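Local coordinates for thioesterase domain-containing protein (Chromobacterium violaceum, PDB 4RMM) that probably hydrolyses acyl-CoA thioesters as a hot-dog-fold member of the thioesterase superfamily, although its own substrate is unknown, at residues F8-Y17 with L78-E86. Numbering follows the deposited sequence.
Sequences FADLRDRKAY and LMWNRESLE
The C-terminal end of the long hot-dog helix 67-80 meets the N-terminal helix 6-13 through Trp80, whose indole lies against Arg12. This is a CH-pi contact of textbook form: Arg12 CG sits 3.9 Å from the centroid of the Trp80 six-membered ring, only 4° off its normal. With CG anti to the backbone N, the arginine chain runs out over the indole and then bends at chi3, carrying the guanidinium beyond the ring to the turn that follows helix 67-80. There NH2 makes a weak hydrogen bond to Arg82 O, 2.6 Å long but bent to 128° at the hydrogen, the oxygen lying near the guanidinium plane. The backbone carbonyls of Met79 and Trp80 lie over one face of the same group, whereas Arg12 NE is buried without a polar partner.

In the hot-dog fold an antiparallel sheet wraps around a central helix, the part played here by 67-80, and helix 6-13 packs over the end of it. Phe8 adds a Met-aromatic contact, with SE of Met79, a selenomethionine, over its ring, 4.6 Å from the centroid, and Met79 CG 3.8 Å from Phe8 CZ. Ser84, centre of an inverse gamma turn, brings its OG to the edge of that ring, near CD2, and its CB within 3.8 Å of Ala9 CB. Beyond the Schellman motif that ends helix 6-13 at Lys15, the Tyr17 ring and the six-membered ring of Trp80 meet obliquely, their planes at 32° and their centroids 5.5 Å apart. Ile20 and Met34 also touch the Trp80 side chain, joining helix 17-20 and strand 33-35 to the cluster.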
loop_
_atom_site.group_PDB
_atom_site.type_symbol
_atom_site.label_atom_id
_atom_site.label_comp_id
_atom_site.label_asym_id
_atom_site.label_seq_id
_atom_site.Cartn_x
_atom_site.Cartn_y
_atom_site.Cartn_z
ATOM N N PHE A 8 -18.052 13.735 2.572
ATOM C CA PHE A 8 -18.113 12.279 2.565
ATOM C C PHE A 8 -19.512 11.778 2.893
ATOM O O PHE A 8 -20.120 11.059 2.103
ATOM C CB PHE A 8 -17.129 11.677 3.568
ATOM C CG PHE A 8 -17.114 10.175 3.557
ATOM C CD1 PHE A 8 -16.589 9.482 2.473
ATOM C CD2 PHE A 8 -17.677 9.452 4.601
ATOM C CE1 PHE A 8 -16.628 8.091 2.428
ATOM C CE2 PHE A 8 -17.721 8.062 4.564
ATOM C CZ PHE A 8 -17.197 7.381 3.475
ATOM N N ALA A 9 -20.009 12.150 4.070
ATOM C CA ALA A 9 -21.341 11.744 4.506
ATOM C C ALA A 9 -22.342 12.126 3.424
ATOM O O ALA A 9 -23.347 11.445 3.212
ATOM C CB ALA A 9 -21.692 12.435 5.814
ATOM N N ASP A 10 -22.043 13.228 2.745
ATOM C CA ASP A 10 -22.876 13.743 1.671
ATOM C C ASP A 10 -22.760 12.884 0.412
ATOM O O ASP A 10 -23.746 12.662 -0.292
ATOM C CB ASP A 10 -22.471 15.186 1.365
ATOM C CG ASP A 10 -22.965 15.660 0.015
ATOM O OD1 ASP A 10 -24.188 15.603 -0.231
ATOM O OD2 ASP A 10 -22.123 16.090 -0.801
ATOM N N LEU A 11 -21.552 12.403 0.131
ATOM C CA LEU A 11 -21.324 11.569 -1.042
ATOM C C LEU A 11 -21.713 10.115 -0.810
ATOM O O LEU A 11 -21.962 9.379 -1.762
ATOM C CB LEU A 11 -19.860 11.656 -1.485
ATOM C CG LEU A 11 -19.539 12.752 -2.507
ATOM C CD1 LEU A 11 -19.930 14.113 -1.960
ATOM C CD2 LEU A 11 -18.061 12.720 -2.849
ATOM N N ARG A 12 -21.765 9.695 0.449
ATOM C CA ARG A 12 -22.158 8.325 0.754
ATOM C C ARG A 12 -23.641 8.199 0.448
ATOM O O ARG A 12 -24.055 7.401 -0.393
ATOM C CB ARG A 12 -21.942 8.000 2.230
ATOM C CG ARG A 12 -22.364 6.586 2.595
ATOM C CD ARG A 12 -22.689 6.464 4.066
ATOM N NE ARG A 12 -21.699 7.151 4.886
ATOM C CZ ARG A 12 -21.600 7.023 6.203
ATOM N NH1 ARG A 12 -22.432 6.225 6.861
ATOM N NH2 ARG A 12 -20.668 7.697 6.862
ATOM N N ASP A 13 -24.435 9.002 1.149
ATOM C CA ASP A 13 -25.881 9.010 0.979
ATOM C C ASP A 13 -26.266 9.169 -0.489
ATOM O O ASP A 13 -27.299 8.667 -0.927
ATOM C CB ASP A 13 -26.489 10.152 1.796
ATOM C CG ASP A 13 -27.994 10.231 1.656
ATOM O OD1 ASP A 13 -28.678 9.254 2.022
ATOM O OD2 ASP A 13 -28.496 11.270 1.177
ATOM N N ARG A 14 -25.423 9.864 -1.243
ATOM C CA ARG A 14 -25.670 10.105 -2.659
ATOM C C ARG A 14 -25.113 8.984 -3.539
ATOM O O ARG A 14 -25.280 9.002 -4.758
ATOM C CB ARG A 14 -25.047 11.442 -3.066
ATOM C CG ARG A 14 -25.394 11.901 -4.473
ATOM C CD ARG A 14 -24.753 13.248 -4.779
ATOM N NE ARG A 14 -25.228 13.811 -6.041
ATOM C CZ ARG A 14 -24.845 14.988 -6.524
ATOM N NH1 ARG A 14 -23.978 15.733 -5.851
ATOM N NH2 ARG A 14 -25.333 15.425 -7.679
ATOM N N LYS A 15 -24.453 8.013 -2.914
ATOM C CA LYS A 15 -23.867 6.889 -3.637
ATOM C C LYS A 15 -23.001 7.365 -4.801
ATOM O O LYS A 15 -22.947 6.719 -5.847
ATOM C CB LYS A 15 -24.968 5.965 -4.166
ATOM C CG LYS A 15 -26.003 5.583 -3.129
ATOM C CD LYS A 15 -25.356 4.977 -1.904
ATOM C CE LYS A 15 -26.372 4.768 -0.801
ATOM N NZ LYS A 15 -25.731 4.268 0.443
ATOM N N ALA A 16 -22.325 8.495 -4.612
ATOM C CA ALA A 16 -21.462 9.061 -5.645
ATOM C C ALA A 16 -20.103 8.361 -5.691
ATOM O O ALA A 16 -19.072 8.974 -5.416
ATOM C CB ALA A 16 -21.270 10.554 -5.399
ATOM N N TYR A 17 -20.111 7.080 -6.052
ATOM C CA TYR A 17 -18.891 6.280 -6.127
ATOM C C TYR A 17 -17.813 6.921 -6.999
ATOM O O TYR A 17 -16.678 7.110 -6.566
ATOM C CB TYR A 17 -19.206 4.886 -6.680
ATOM C CG TYR A 17 -20.320 4.154 -5.961
ATOM C CD1 TYR A 17 -20.306 4.008 -4.577
ATOM C CD2 TYR A 17 -21.375 3.582 -6.672
ATOM C CE1 TYR A 17 -21.310 3.308 -3.916
ATOM C CE2 TYR A 17 -22.384 2.879 -6.019
ATOM C CZ TYR A 17 -22.345 2.747 -4.644
ATOM O OH TYR A 17 -23.333 2.046 -3.992
ATOM N N LEU A 78 -14.647 0.948 6.104
ATOM C CA LEU A 78 -14.927 1.319 7.486
ATOM C C LEU A 78 -15.724 2.604 7.603
ATOM O O LEU A 78 -16.711 2.658 8.334
ATOM C CB LEU A 78 -13.625 1.473 8.273
ATOM C CG LEU A 78 -13.514 0.655 9.560
ATOM C CD1 LEU A 78 -12.247 1.049 10.290
ATOM C CD2 LEU A 78 -14.718 0.896 10.447
HETATM N N MSE A 79 -15.294 3.645 6.897
HETATM C CA MSE A 79 -16.001 4.908 6.982
HETATM C C MSE A 79 -17.278 4.932 6.156
HETATM O O MSE A 79 -18.091 5.844 6.282
HETATM C CB MSE A 79 -15.076 6.083 6.626
HETATM C CG MSE A 79 -14.211 5.939 5.402
HETATM SE SE MSE A 79 -13.040 7.499 5.235
HETATM C CE MSE A 79 -11.745 7.061 6.578
ATOM N N TRP A 80 -17.460 3.916 5.321
ATOM C CA TRP A 80 -18.668 3.818 4.515
ATOM C C TRP A 80 -19.706 3.124 5.387
ATOM O O TRP A 80 -20.900 3.399 5.299
ATOM C CB TRP A 80 -18.401 2.996 3.254
ATOM C CG TRP A 80 -19.586 2.885 2.350
ATOM C CD1 TRP A 80 -20.614 1.986 2.442
ATOM C CD2 TRP A 80 -19.882 3.717 1.226
ATOM N NE1 TRP A 80 -21.529 2.208 1.443
ATOM C CE2 TRP A 80 -21.103 3.270 0.677
ATOM C CE3 TRP A 80 -19.234 4.804 0.621
ATOM C CZ2 TRP A 80 -21.693 3.865 -0.441
ATOM C CZ3 TRP A 80 -19.819 5.402 -0.494
ATOM C CH2 TRP A 80 -21.036 4.928 -1.012
ATOM N N ASN A 81 -19.224 2.236 6.247
ATOM C CA ASN A 81 -20.079 1.490 7.153
ATOM C C ASN A 81 -20.188 2.147 8.526
ATOM O O ASN A 81 -20.811 1.591 9.431
ATOM C CB ASN A 81 -19.546 0.065 7.312
ATOM C CG ASN A 81 -19.746 -0.782 6.065
ATOM O OD1 ASN A 81 -19.233 -0.474 4.985
ATOM N ND2 ASN A 81 -20.498 -1.864 6.214
ATOM N N ARG A 82 -19.585 3.322 8.691
ATOM C CA ARG A 82 -19.641 4.010 9.979
ATOM C C ARG A 82 -20.019 5.477 9.915
ATOM O O ARG A 82 -20.264 6.034 8.844
ATOM C CB ARG A 82 -18.307 3.892 10.727
ATOM C CG ARG A 82 -18.065 2.541 11.372
ATOM C CD ARG A 82 -16.930 2.589 12.395
ATOM N NE ARG A 82 -17.286 3.308 13.621
ATOM C CZ ARG A 82 -17.175 4.623 13.795
ATOM N NH1 ARG A 82 -16.712 5.393 12.817
ATOM N NH2 ARG A 82 -17.527 5.170 14.954
ATOM N N GLU A 83 -20.067 6.090 11.092
ATOM C CA GLU A 83 -20.397 7.498 11.229
ATOM C C GLU A 83 -19.220 8.303 10.688
ATOM O O GLU A 83 -18.090 8.181 11.166
ATOM C CB GLU A 83 -20.673 7.819 12.703
ATOM C CG GLU A 83 -21.908 7.101 13.272
ATOM C CD GLU A 83 -21.791 5.582 13.240
ATOM O OE1 GLU A 83 -20.935 5.034 13.969
ATOM O OE2 GLU A 83 -22.555 4.941 12.483
ATOM N N SER A 84 -19.500 9.107 9.666
ATOM C CA SER A 84 -18.495 9.937 9.004
ATOM C C SER A 84 -18.057 11.116 9.872
ATOM O O SER A 84 -18.110 12.266 9.438
ATOM C CB SER A 84 -19.060 10.448 7.670
ATOM O OG SER A 84 -18.120 11.246 6.970
ATOM N N LEU A 85 -17.624 10.822 11.095
ATOM C CA LEU A 85 -17.179 11.858 12.030
ATOM C C LEU A 85 -15.807 12.381 11.631
ATOM O O LEU A 85 -15.621 13.571 11.370
ATOM C CB LEU A 85 -17.121 11.284 13.451
ATOM C CG LEU A 85 -16.618 12.184 14.583
ATOM C CD1 LEU A 85 -17.314 11.785 15.867
ATOM C CD2 LEU A 85 -15.104 12.082 14.733
ATOM N N GLU A 86 -14.848 11.468 11.614
ATOM C CA GLU A 86 -13.482 11.766 11.229
ATOM C C GLU A 86 -12.967 10.434 10.723
ATOM O O GLU A 86 -13.549 9.389 11.021
ATOM C CB GLU A 86 -12.658 12.254 12.430
ATOM C CG GLU A 86 -11.216 12.630 12.084
ATOM C CD GLU A 86 -10.630 13.676 13.022
ATOM O OE1 GLU A 86 -10.796 13.544 14.251
ATOM O OE2 GLU A 86 -9.992 14.629 12.526
#